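Local coordinates for NIPSNAP domain protein (Burkholderia xenovorans, PDB 5K9F) that is of unknown function but has a NIPSNAP domain of the dimeric alpha/beta-barrel clan and holds oxamic acid in a pocket lined by its helices and sheet, at residues R14-K19 and V59-G64; T25-Y30 and L46-S51; L35-G40 and S79-W84. All blocks are in the same frame, centred on the assembly; numbering follows the deposited sequence.

Interaction 1. Residues R14-K19 and V59-G64. With OXM (oxamic acid), chain B.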
# COMPACT_ATOMS: atom_id res chain seq x y z
N ARG A 14 12.77 13.64 0.34
CA ARG A 14 12.47 13.15 -1.01
C ARG A 14 12.97 11.73 -1.14
O ARG A 14 14.05 11.39 -0.65
CB ARG A 14 13.14 14.00 -2.09
CG ARG A 14 12.66 15.39 -2.16
CD ARG A 14 13.50 16.18 -3.14
NE ARG A 14 13.25 15.87 -4.55
CZ ARG A 14 12.22 16.33 -5.25
NH1 ARG A 14 11.29 17.10 -4.69
NH2 ARG A 14 12.11 16.03 -6.53
N THR A 15 12.20 10.89 -1.83
CA THR A 15 12.61 9.52 -2.10
C THR A 15 12.56 9.28 -3.59
O THR A 15 11.54 9.56 -4.23
CB THR A 15 11.71 8.50 -1.39
OG1 THR A 15 11.75 8.67 0.03
CG2 THR A 15 12.14 7.06 -1.71
N TYR A 16 13.63 8.73 -4.15
CA TYR A 16 13.63 8.24 -5.52
C TYR A 16 13.79 6.73 -5.49
O TYR A 16 14.67 6.20 -4.79
CB TYR A 16 14.77 8.85 -6.35
CG TYR A 16 14.76 10.35 -6.47
CD1 TYR A 16 15.89 11.01 -6.92
CD2 TYR A 16 13.64 11.10 -6.16
CE1 TYR A 16 15.92 12.38 -7.04
CE2 TYR A 16 13.65 12.49 -6.28
CZ TYR A 16 14.80 13.11 -6.72
OH TYR A 16 14.82 14.48 -6.85
N TRP A 17 12.94 6.03 -6.24
CA TRP A 17 13.11 4.61 -6.49
C TRP A 17 13.84 4.46 -7.82
O TRP A 17 13.35 4.94 -8.84
CB TRP A 17 11.76 3.88 -6.54
CG TRP A 17 11.07 3.73 -5.21
CD1 TRP A 17 11.00 2.59 -4.44
CD2 TRP A 17 10.34 4.74 -4.50
NE1 TRP A 17 10.28 2.84 -3.30
CE2 TRP A 17 9.87 4.14 -3.31
CE3 TRP A 17 10.05 6.08 -4.74
CZ2 TRP A 17 9.11 4.84 -2.38
CZ3 TRP A 17 9.29 6.78 -3.82
CH2 TRP A 17 8.82 6.15 -2.65
N LEU A 18 14.99 3.81 -7.79
CA LEU A 18 15.86 3.66 -8.94
C LEU A 18 15.73 2.27 -9.54
O LEU A 18 15.27 1.33 -8.90
CB LEU A 18 17.32 3.91 -8.56
CG LEU A 18 17.60 5.25 -7.87
CD1 LEU A 18 19.11 5.35 -7.64
CD2 LEU A 18 17.10 6.41 -8.71
N LYS A 19 16.15 2.16 -10.80
CA LYS A 19 16.23 0.86 -11.46
C LYS A 19 17.10 -0.08 -10.64
O LYS A 19 18.13 0.33 -10.10
CB LYS A 19 16.80 1.03 -12.87
N VAL A 59 17.03 6.07 -3.05
CA VAL A 59 17.87 7.14 -2.51
C VAL A 59 16.96 8.16 -1.85
O VAL A 59 15.93 8.55 -2.41
CB VAL A 59 18.78 7.78 -3.58
CG1 VAL A 59 19.88 6.79 -3.99
CG2 VAL A 59 17.98 8.24 -4.79
N ILE A 60 17.34 8.58 -0.65
CA ILE A 60 16.51 9.38 0.24
C ILE A 60 17.30 10.62 0.60
O ILE A 60 18.45 10.51 1.06
CB ILE A 60 16.12 8.58 1.49
CG1 ILE A 60 15.25 7.38 1.09
CG2 ILE A 60 15.39 9.45 2.48
CD1 ILE A 60 15.06 6.41 2.23
N GLN A 61 16.71 11.80 0.39
CA GLN A 61 17.42 13.03 0.69
C GLN A 61 16.57 13.94 1.57
O GLN A 61 15.35 14.01 1.42
CB GLN A 61 17.84 13.78 -0.58
CG GLN A 61 16.77 13.99 -1.60
CD GLN A 61 17.34 14.33 -2.95
OE1 GLN A 61 17.58 15.50 -3.25
NE2 GLN A 61 17.58 13.31 -3.78
N LEU A 62 17.23 14.61 2.51
CA LEU A 62 16.57 15.59 3.36
C LEU A 62 17.21 16.95 3.14
O LEU A 62 18.43 17.08 3.17
CB LEU A 62 16.65 15.20 4.84
CG LEU A 62 15.72 14.04 5.22
CD1 LEU A 62 16.37 12.70 4.95
CD2 LEU A 62 15.31 14.16 6.68
N TRP A 63 16.36 17.95 2.90
CA TRP A 63 16.78 19.33 2.67
C TRP A 63 16.06 20.25 3.64
O TRP A 63 14.88 20.06 3.91
CB TRP A 63 16.46 19.78 1.24
CG TRP A 63 17.18 19.02 0.18
CD1 TRP A 63 16.75 17.89 -0.46
CD2 TRP A 63 18.48 19.32 -0.36
NE1 TRP A 63 17.70 17.48 -1.38
CE2 TRP A 63 18.77 18.34 -1.32
CE3 TRP A 63 19.42 20.32 -0.10
CZ2 TRP A 63 19.96 18.34 -2.05
CZ3 TRP A 63 20.60 20.33 -0.82
CH2 TRP A 63 20.86 19.33 -1.78
N GLY A 64 16.78 21.24 4.16
CA GLY A 64 16.21 22.22 5.08
C GLY A 64 16.04 23.57 4.40
O GLY A 64 16.97 24.07 3.75
C1 OXM B . 17.79 14.69 -8.91
N1 OXM B . 16.97 15.35 -8.10
O1 OXM B . 18.94 14.34 -8.58
C2 OXM B . 17.34 14.30 -10.26
O2 OXM B . 18.12 13.59 -10.94
O3 OXM B . 16.22 14.66 -10.69
O HOH W 1 15.76 11.20 -3.38
O HOH W 2 16.54 16.14 -5.42
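Arg14 with Gln61 and Tyr16 with Val59 are the hydrogen-bonded pairs of two neighbouring antiparallel strands in the central sheet, 10-18 and 58-65. Arg14 N reaches Gln61 O at 2.8 Å and Tyr16 N reaches Val59 O at 2.9 Å, each bond matched by its return partner; Thr15 and Ile60 form the non-hydrogen-bonded pair between them, on the other face. Arg14 and Gln61 run side by side, and a bend at chi3 (73°) turns NE of Arg14, which together with NH2 grips Tyr16 OH side-on in the guanidinium plane; NH1 makes a salt bridge to Glu12. The face carrying Arg14, Tyr16, Val59 and Gln61 is the one the helices cover in the ferredoxin-like fold of the clan, and it floors the ligand pocket: Tyr16 OH is 2.6 Å from N1 of oxamic acid, which lies at the ring edge. One water bonds to Tyr16 OH, Gln61 OE1 and that N1. Gln61 OE1 also accepts from Trp63 NE1 (2.7 Å, 170°). Gln61 NE2 donates to another water, which donates a hydrogen bond to Val59 O, so bonds at both ends of the amide help set its rotation. That water lies 3.3 Å above the Tyr16 ring centre.

Interaction 2. Residues T25-Y30 and L46-S51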
# COMPACT_ATOMS: atom_id res chain seq x y z
N THR A 25 25.81 3.66 -9.35
CA THR A 25 26.02 4.47 -10.56
C THR A 25 25.39 5.85 -10.40
O THR A 25 26.01 6.86 -10.75
CB THR A 25 25.42 3.75 -11.77
OG1 THR A 25 26.09 2.50 -11.97
CG2 THR A 25 25.58 4.59 -13.03
N PHE A 26 24.17 5.90 -9.87
CA PHE A 26 23.50 7.18 -9.66
C PHE A 26 24.28 8.06 -8.70
O PHE A 26 24.49 9.25 -8.96
CB PHE A 26 22.07 6.94 -9.15
CG PHE A 26 21.29 8.21 -8.93
CD1 PHE A 26 21.35 8.88 -7.71
CD2 PHE A 26 20.51 8.75 -9.94
CE1 PHE A 26 20.66 10.04 -7.51
CE2 PHE A 26 19.80 9.91 -9.75
CZ PHE A 26 19.87 10.57 -8.53
N LEU A 27 24.70 7.49 -7.56
CA LEU A 27 25.37 8.30 -6.55
C LEU A 27 26.71 8.82 -7.06
O LEU A 27 27.09 9.95 -6.75
CB LEU A 27 25.58 7.49 -5.27
CG LEU A 27 24.28 7.22 -4.50
CD1 LEU A 27 24.59 6.33 -3.29
CD2 LEU A 27 23.60 8.52 -4.07
N SER A 28 27.44 8.02 -7.84
CA SER A 28 28.70 8.48 -8.41
C SER A 28 28.48 9.60 -9.41
O SER A 28 29.22 10.59 -9.41
CB SER A 28 29.43 7.31 -9.06
OG SER A 28 29.89 6.40 -8.09
N LEU A 29 27.48 9.45 -10.28
CA LEU A 29 27.19 10.47 -11.28
C LEU A 29 26.70 11.75 -10.63
O LEU A 29 27.11 12.86 -11.02
CB LEU A 29 26.16 9.94 -12.27
CG LEU A 29 25.81 10.78 -13.49
CD1 LEU A 29 27.01 11.01 -14.39
CD2 LEU A 29 24.69 10.09 -14.26
N TYR A 30 25.83 11.63 -9.62
CA TYR A 30 25.34 12.80 -8.90
C TYR A 30 26.48 13.53 -8.20
O TYR A 30 26.60 14.76 -8.30
CB TYR A 30 24.26 12.37 -7.88
CG TYR A 30 23.80 13.51 -7.00
CD1 TYR A 30 22.97 14.51 -7.49
CD2 TYR A 30 24.23 13.62 -5.68
CE1 TYR A 30 22.55 15.56 -6.69
CE2 TYR A 30 23.82 14.66 -4.87
CZ TYR A 30 22.98 15.63 -5.38
OH TYR A 30 22.57 16.67 -4.57
N LEU A 46 20.67 18.11 4.55
CA LEU A 46 20.66 17.52 5.88
C LEU A 46 21.03 16.05 5.90
O LEU A 46 21.44 15.54 6.95
CB LEU A 46 19.27 17.69 6.52
CG LEU A 46 18.79 19.12 6.72
CD1 LEU A 46 17.32 19.12 7.13
CD2 LEU A 46 19.62 19.82 7.78
N GLY A 47 20.89 15.37 4.77
CA GLY A 47 21.20 13.96 4.69
C GLY A 47 20.94 13.44 3.29
O GLY A 47 20.01 13.89 2.61
N TYR A 48 21.77 12.50 2.85
CA TYR A 48 21.60 11.88 1.53
C TYR A 48 21.98 10.42 1.71
O TYR A 48 23.14 10.12 2.02
CB TYR A 48 22.47 12.58 0.48
CG TYR A 48 21.96 12.53 -0.95
CD1 TYR A 48 21.92 11.33 -1.65
CD2 TYR A 48 21.56 13.68 -1.61
CE1 TYR A 48 21.47 11.30 -2.96
CE2 TYR A 48 21.11 13.65 -2.91
CZ TYR A 48 21.06 12.46 -3.59
OH TYR A 48 20.61 12.42 -4.89
N TYR A 49 21.02 9.52 1.54
CA TYR A 49 21.17 8.12 1.93
C TYR A 49 20.73 7.18 0.82
O TYR A 49 19.98 7.56 -0.08
CB TYR A 49 20.32 7.80 3.17
CG TYR A 49 20.48 8.74 4.33
CD1 TYR A 49 21.58 8.63 5.18
CD2 TYR A 49 19.55 9.74 4.58
CE1 TYR A 49 21.73 9.49 6.26
CE2 TYR A 49 19.69 10.60 5.65
CZ TYR A 49 20.78 10.47 6.49
OH TYR A 49 20.93 11.33 7.56
N PHE A 50 21.15 5.92 0.93
CA PHE A 50 20.49 4.86 0.18
C PHE A 50 19.98 3.80 1.15
O PHE A 50 20.46 3.67 2.28
CB PHE A 50 21.40 4.24 -0.91
CG PHE A 50 22.66 3.59 -0.40
CD1 PHE A 50 23.82 4.34 -0.23
CD2 PHE A 50 22.70 2.23 -0.19
CE1 PHE A 50 24.99 3.73 0.21
CE2 PHE A 50 23.88 1.62 0.25
CZ PHE A 50 25.01 2.37 0.44
N SER A 51 18.96 3.06 0.72
CA SER A 51 18.31 2.13 1.63
C SER A 51 19.08 0.83 1.77
O SER A 51 19.66 0.32 0.80
CB SER A 51 16.88 1.84 1.16
OG SER A 51 16.88 1.32 -0.16
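Phe26, Leu27 and Tyr30 pack on Tyr48 and Phe50 in a helix-on-sheet contact, where helix 23-33 covers strand 45-51, one of the two outermost strands of the sheet within the chain. The segment axes run roughly antiparallel, at 159°, and 10.9 Å apart, so long side chains have to bridge the gap. Tyr48 does most of this. Its CG is roughly anti to the backbone N (chi1 -152°), and the ring reaches across to the helix, with Leu27 and Tyr30 meeting it. The Tyr30 ring is inclined by 24° to it but slid aside, with centroids 4.8 Å apart; the overlap is slight, and Tyr48 OH ends up 3.7 Å above the centre of the Tyr30 ring. The same hydroxyl oxygen lies in the plane of Phe26, at the ring edge, 3.5 Å from CE1. Leu27 divides its two methyls: CD2 meets Tyr48 CE1 at 3.7 Å, while CD1 touches CD1 of Phe50, whose side chain it crosses at about a right angle. Next door, Phe108 of the second subunit meets the Tyr48 ring edge-to-face, and the sheet runs on into that subunit through Tyr49, Phe50 and Ser51. No hydrogen bond joins the two segments. The helix is held to the strand here by ring and methyl packing, with the Tyr48 oxygen placed where the positive rim of Phe26 would probably favour it.

Interaction 3. Residues L35-G40 and S79-W84. With OXM (oxamic acid), chain B.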
# COMPACT_ATOMS: atom_id res chain seq x y z
N LEU A 35 25.77 17.36 -7.42
CA LEU A 35 25.77 17.77 -6.02
C LEU A 35 26.10 19.26 -5.85
O LEU A 35 25.38 19.99 -5.15
CB LEU A 35 26.77 16.92 -5.23
CG LEU A 35 27.04 17.37 -3.80
CD1 LEU A 35 25.77 17.32 -2.95
CD2 LEU A 35 28.14 16.50 -3.19
N ALA A 36 27.19 19.73 -6.46
CA ALA A 36 27.59 21.11 -6.24
C ALA A 36 26.52 22.07 -6.73
O ALA A 36 26.22 23.07 -6.06
CB ALA A 36 28.93 21.40 -6.93
N ILE A 37 25.90 21.77 -7.87
CA ILE A 37 24.85 22.63 -8.41
C ILE A 37 23.63 22.61 -7.51
O ILE A 37 23.09 23.66 -7.14
CB ILE A 37 24.49 22.20 -9.84
CG1 ILE A 37 25.70 22.33 -10.77
CG2 ILE A 37 23.33 23.03 -10.37
CD1 ILE A 37 25.53 21.57 -12.06
N GLN A 38 23.17 21.41 -7.14
CA GLN A 38 21.93 21.28 -6.37
C GLN A 38 22.10 21.85 -4.96
O GLN A 38 21.23 22.59 -4.48
CB GLN A 38 21.49 19.83 -6.30
CG GLN A 38 20.17 19.70 -5.54
CD GLN A 38 19.53 18.33 -5.65
OE1 GLN A 38 20.21 17.30 -5.55
NE2 GLN A 38 18.22 18.31 -5.89
N ALA A 39 23.20 21.50 -4.28
CA ALA A 39 23.43 22.05 -2.95
C ALA A 39 23.63 23.56 -3.01
O ALA A 39 23.21 24.28 -2.10
CB ALA A 39 24.63 21.37 -2.30
N GLY A 40 24.27 24.04 -4.07
CA GLY A 40 24.45 25.48 -4.20
C GLY A 40 23.14 26.22 -4.33
O GLY A 40 22.96 27.30 -3.76
N SER A 79 15.89 24.44 -11.27
CA SER A 79 15.25 23.87 -12.46
C SER A 79 15.63 24.62 -13.73
O SER A 79 15.67 24.02 -14.81
CB SER A 79 13.73 23.88 -12.31
OG SER A 79 13.32 22.99 -11.28
N GLY A 80 15.90 25.92 -13.63
CA GLY A 80 16.30 26.68 -14.78
C GLY A 80 17.78 26.69 -15.08
O GLY A 80 18.20 27.33 -16.05
N ASN A 81 18.59 25.99 -14.29
CA ASN A 81 20.03 26.02 -14.46
C ASN A 81 20.43 25.11 -15.62
O ASN A 81 20.12 23.92 -15.60
CB ASN A 81 20.71 25.58 -13.17
CG ASN A 81 22.22 25.61 -13.24
OD1 ASN A 81 22.84 24.84 -13.98
ND2 ASN A 81 22.83 26.47 -12.44
N PRO A 82 21.11 25.63 -16.65
CA PRO A 82 21.43 24.77 -17.81
C PRO A 82 22.31 23.58 -17.47
O PRO A 82 22.15 22.52 -18.09
CB PRO A 82 22.14 25.74 -18.77
CG PRO A 82 21.67 27.08 -18.37
CD PRO A 82 21.46 27.04 -16.89
N GLN A 83 23.23 23.71 -16.52
CA GLN A 83 24.04 22.55 -16.15
C GLN A 83 23.22 21.53 -15.37
O GLN A 83 23.47 20.32 -15.48
CB GLN A 83 25.26 22.99 -15.34
CG GLN A 83 26.28 23.76 -16.15
CD GLN A 83 27.56 24.04 -15.38
OE1 GLN A 83 27.53 24.56 -14.27
NE2 GLN A 83 28.69 23.67 -15.97
N TRP A 84 22.24 21.98 -14.59
CA TRP A 84 21.35 21.03 -13.92
C TRP A 84 20.53 20.25 -14.94
O TRP A 84 20.38 19.03 -14.83
CB TRP A 84 20.44 21.75 -12.94
CG TRP A 84 19.50 20.81 -12.22
CD1 TRP A 84 18.14 20.74 -12.36
CD2 TRP A 84 19.86 19.82 -11.25
NE1 TRP A 84 17.64 19.76 -11.54
CE2 TRP A 84 18.67 19.19 -10.83
CE3 TRP A 84 21.07 19.42 -10.67
CZ2 TRP A 84 18.65 18.16 -9.88
CZ3 TRP A 84 21.05 18.40 -9.72
CH2 TRP A 84 19.85 17.78 -9.34
C1 OXM B . 17.79 14.69 -8.91
N1 OXM B . 16.97 15.35 -8.10
O1 OXM B . 18.94 14.34 -8.58
C2 OXM B . 17.34 14.30 -10.26
O2 OXM B . 18.12 13.59 -10.94
O3 OXM B . 16.22 14.66 -10.69
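Ile37 and Trp84 mark the closest backbone approach, 6.7 Å between CA atoms, where helix 35-42 passes the start of helix 82-91. Ile37 fits against that helix start with two branches: CG2 rests 4.0 Å from CG of the Asn81 amide, and CD1 reaches Gln83 CB at 3.6 Å. Asn81 is the N-cap. Its OD1 accepts from Trp84 N at 3.0 Å, with a weak second bond from Gln83 N, so the amide that Ile37 packs on is held in place by the helix it caps. The Trp84 CG stands anti to the backbone N (chi1 180°), and the indole beyond it meets Gln38. There Gln38 CB lies 3.7 Å from Trp84 CZ3 and its CD equally close to CH2, with amide and ring planes 43° apart. Tyr30 is the polar partner of the Gln38 amide, and Leu78 of helix 68-79 packs on Ile37, Gln38 and Trp84. The six-membered side of the indole continues to the ligand: Trp84 CH2 is 3.6 Å from O1 of oxamic acid, and N1 lies at the ring edge, in plane. The first turns of two helices thus line one side of the oxamic acid pocket, through Gln38 and Trp84.

Oxamic acid brings the three contacts together: interaction 1 presents Tyr16 to it from the sheet, interaction 3 supplies Gln38 and Trp84 from the helices, and the side chain of Phe26 in interaction 2 comes within about 4 Å of it. Interactions 1 and 2, with centres 8 Å apart, share the sheet; Ile60 O to Tyr49 N (2.8 Å) is one backbone link, and Leu18 CD1 packs on Phe26 CB at 3.7 Å. Interaction 3 lies farther off, 16 Å from interaction 1 and 15 Å from interaction 2 between centres, yet Trp63 CZ2 touches Gln38 CD at 3.6 Å, and the hydrogen bond between Tyr30 OH and Gln38 OE1, 2.6 Å, ties it to interaction 2.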